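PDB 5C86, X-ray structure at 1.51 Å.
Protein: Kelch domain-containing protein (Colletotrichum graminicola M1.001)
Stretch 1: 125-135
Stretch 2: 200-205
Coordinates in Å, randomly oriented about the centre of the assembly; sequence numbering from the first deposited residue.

Stretch 1 (125-135) TTSEGKIFVIG
Stretch 2 (200-205) WYDTKG

Segments distant in sequence often pack without a single direct hydrogen bond, relying on apolar side chains and a well-placed water. Residues 125-135 and 200-205 of this Kelch domain-containing protein illustrate the principle, burying 330 Å² between them, both sides summed. In the first stretch a type I turn from T126 to G129, closed by G129 N to T126 O at 2.8 Å, leads into a strand that carries F132. G129, at phi/psi 80/10, would jam a CB against the preceding carbonyl oxygen. The strand alternates: F132 and I134 point their CA-to-CB bonds toward the second stretch, while I131 and V133 are out of its reach.

The second stretch opens in extended conformation. W200 (-87/140) makes no contact, but Y201 (-122/143; chi1 m, chi2 -90°) points toward the first strand. Y201 CE1 lies 3.7 Å from I134 CD1, the t,t rotamer of I134 extending its chain to the ring. Y201 CG is 4.1 Å from F132 CZ; the two rings sit obliquely, centroids 5.9 Å apart and planes at 43°. Such broad, buried side chains suit a contact built on apolar surface, and the tyrosine hydroxyl is satisfied elsewhere in the structure.

D202 (-115/127; chi1 t) points away and serves its own stretch: D202 OD1 accepts from K204 N at 2.9 Å, holding the chain as it leaves the strand.

T203 (-97/4; chi1 p) has the largest covered area, 77 Å², and its CA is 7.2 Å from F132 CA. Threonine suits this place by offering both methyl and hydroxyl. T203 CG2 lies over one face of the F132 ring (chi1 t, chi2 66°), 3.9 Å from its centroid and 26° off the normal, a CH-pi contact whose closest approach is 3.6 Å to F132 CD1. T203 OG1 is 4.0 Å from T126 CG2 and accepts from a water oxygen at 2.8 Å. That water's oxygen also donates to E128 OE1 at 2.7 Å and bonds T126 OG1 at 2.6 Å, linking the stretches. T126 OG1 (chi1 p) further accepts from E128 N at 3.2 Å and K130 N at 3.3 Å, so it braces the turn as well.

K204 (-92/152; m,t,m,m) points sideways, its CA 9.1 Å from E128 CA. The side chain curls back so that K204 NZ forms a salt bridge with D202 OD1 at 2.9 Å, while K204 CD meets E128 OE2 at 3.6 Å. G205 (69/-129), whose positive phi favours glycine, ends the stretch exposed.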

# COMPACT_ATOMS: atom_id res chain seq x y z
N THR A 125 0.24 -10.47 2.32
CA THR A 125 0.10 -11.20 3.52
C THR A 125 -1.28 -11.79 3.52
O THR A 125 -2.30 -11.10 3.45
CB THR A 125 0.32 -10.33 4.73
OG1 THR A 125 1.63 -9.80 4.66
CG2 THR A 125 0.26 -11.12 6.00
N THR A 126 -1.39 -13.12 3.74
CA THR A 126 -2.67 -13.75 3.70
C THR A 126 -3.32 -13.80 5.11
O THR A 126 -2.69 -13.46 6.11
CB THR A 126 -2.61 -15.21 3.15
OG1 THR A 126 -2.01 -16.04 4.18
CG2 THR A 126 -1.77 -15.25 1.93
N SER A 127 -4.55 -14.27 5.12
CA SER A 127 -5.28 -14.44 6.40
C SER A 127 -4.55 -15.37 7.37
O SER A 127 -4.77 -15.35 8.57
CB SER A 127 -6.65 -14.94 6.14
OG SER A 127 -6.69 -16.27 5.56
N GLU A 128 -3.72 -16.26 6.82
CA GLU A 128 -2.87 -17.16 7.62
C GLU A 128 -1.58 -16.61 8.07
O GLU A 128 -0.79 -17.28 8.75
CB GLU A 128 -2.64 -18.50 6.85
CG GLU A 128 -3.89 -19.21 6.50
CD GLU A 128 -3.65 -20.55 5.73
OE1 GLU A 128 -2.66 -20.60 4.95
OE2 GLU A 128 -4.51 -21.50 5.88
N GLY A 129 -1.27 -15.36 7.67
CA GLY A 129 -0.04 -14.78 7.95
C GLY A 129 1.10 -15.22 7.00
O GLY A 129 2.24 -14.81 7.18
N LYS A 130 0.72 -15.91 5.96
CA LYS A 130 1.72 -16.34 4.96
C LYS A 130 1.92 -15.22 3.96
O LYS A 130 1.13 -14.28 3.94
CB LYS A 130 1.28 -17.64 4.28
CG LYS A 130 1.31 -18.79 5.27
CD LYS A 130 0.96 -20.08 4.58
CE LYS A 130 1.06 -21.21 5.59
NZ LYS A 130 0.50 -22.46 5.01
N ILE A 131 2.97 -15.32 3.17
CA ILE A 131 3.28 -14.27 2.15
C ILE A 131 3.15 -14.88 0.77
O ILE A 131 3.94 -15.82 0.43
CB ILE A 131 4.65 -13.63 2.27
CG1 ILE A 131 5.05 -13.19 3.67
CG2 ILE A 131 4.80 -12.59 1.21
CD1 ILE A 131 4.13 -12.21 4.37
N PHE A 132 2.18 -14.46 -0.01
CA PHE A 132 1.91 -15.01 -1.37
C PHE A 132 2.52 -14.07 -2.37
O PHE A 132 2.30 -12.82 -2.28
CB PHE A 132 0.41 -15.13 -1.59
CG PHE A 132 -0.02 -15.53 -2.94
CD1 PHE A 132 0.27 -16.80 -3.45
CD2 PHE A 132 -0.70 -14.62 -3.76
CE1 PHE A 132 -0.27 -17.19 -4.68
CE2 PHE A 132 -1.16 -15.01 -5.03
CZ PHE A 132 -0.95 -16.30 -5.49
N VAL A 133 3.25 -14.63 -3.35
CA VAL A 133 3.73 -13.79 -4.48
C VAL A 133 3.34 -14.43 -5.79
O VAL A 133 3.24 -15.69 -5.88
CB VAL A 133 5.26 -13.54 -4.46
CG1 VAL A 133 5.76 -12.96 -3.16
CG2 VAL A 133 6.05 -14.82 -4.68
N ILE A 134 3.14 -13.58 -6.80
CA ILE A 134 2.88 -14.09 -8.11
C ILE A 134 3.31 -13.07 -9.15
O ILE A 134 3.29 -11.86 -8.92
CB ILE A 134 1.40 -14.52 -8.27
CG1 ILE A 134 1.20 -15.43 -9.53
CG2 ILE A 134 0.45 -13.30 -8.31
CD1 ILE A 134 -0.12 -16.12 -9.57
N GLY A 135 3.68 -13.60 -10.31
CA GLY A 135 4.23 -12.76 -11.37
C GLY A 135 5.57 -12.15 -11.16
O GLY A 135 6.36 -12.54 -10.29
N TRP A 200 -9.67 -15.50 -8.63
CA TRP A 200 -9.38 -15.93 -7.30
C TRP A 200 -8.26 -16.93 -7.25
O TRP A 200 -8.19 -17.77 -8.13
CB TRP A 200 -10.63 -16.60 -6.71
CG TRP A 200 -11.72 -15.73 -6.38
CD1 TRP A 200 -12.88 -15.55 -7.06
CD2 TRP A 200 -11.80 -14.85 -5.23
NE1 TRP A 200 -13.69 -14.66 -6.41
CE2 TRP A 200 -13.03 -14.22 -5.29
CE3 TRP A 200 -10.94 -14.56 -4.17
CZ2 TRP A 200 -13.43 -13.26 -4.36
CZ3 TRP A 200 -11.38 -13.61 -3.22
CH2 TRP A 200 -12.60 -13.01 -3.34
N TYR A 201 -7.39 -16.82 -6.24
CA TYR A 201 -6.35 -17.77 -5.91
C TYR A 201 -6.57 -18.24 -4.50
O TYR A 201 -7.04 -17.48 -3.62
CB TYR A 201 -4.97 -17.19 -6.02
CG TYR A 201 -4.56 -16.88 -7.45
CD1 TYR A 201 -3.92 -17.85 -8.20
CD2 TYR A 201 -4.81 -15.65 -8.05
CE1 TYR A 201 -3.54 -17.59 -9.52
CE2 TYR A 201 -4.44 -15.40 -9.35
CZ TYR A 201 -3.82 -16.39 -10.10
OH TYR A 201 -3.39 -16.19 -11.41
N ASP A 202 -6.29 -19.53 -4.27
CA ASP A 202 -6.33 -20.13 -2.95
C ASP A 202 -4.93 -20.52 -2.68
O ASP A 202 -4.27 -21.17 -3.51
CB ASP A 202 -7.26 -21.35 -2.97
CG ASP A 202 -7.41 -22.04 -1.60
OD1 ASP A 202 -6.72 -21.73 -0.63
OD2 ASP A 202 -8.26 -22.95 -1.55
N THR A 203 -4.41 -20.08 -1.55
CA THR A 203 -3.06 -20.25 -1.19
C THR A 203 -2.85 -21.46 -0.27
O THR A 203 -1.72 -21.63 0.20
CB THR A 203 -2.46 -19.00 -0.51
OG1 THR A 203 -3.13 -18.78 0.74
CG2 THR A 203 -2.61 -17.76 -1.47
N LYS A 204 -3.89 -22.21 0.01
CA LYS A 204 -3.77 -23.32 0.97
C LYS A 204 -3.41 -24.59 0.13
O LYS A 204 -3.77 -24.70 -1.05
CB LYS A 204 -5.08 -23.52 1.67
CG LYS A 204 -5.54 -22.35 2.54
CD LYS A 204 -6.75 -22.76 3.38
CE LYS A 204 -7.99 -23.23 2.65
NZ LYS A 204 -8.49 -22.42 1.53
N GLY A 205 -2.71 -25.54 0.75
CA GLY A 205 -2.52 -26.87 0.09
C GLY A 205 -1.61 -26.73 -1.12
O GLY A 205 -0.52 -26.14 -1.01
O HOH W 1 -2.19 -18.49 3.37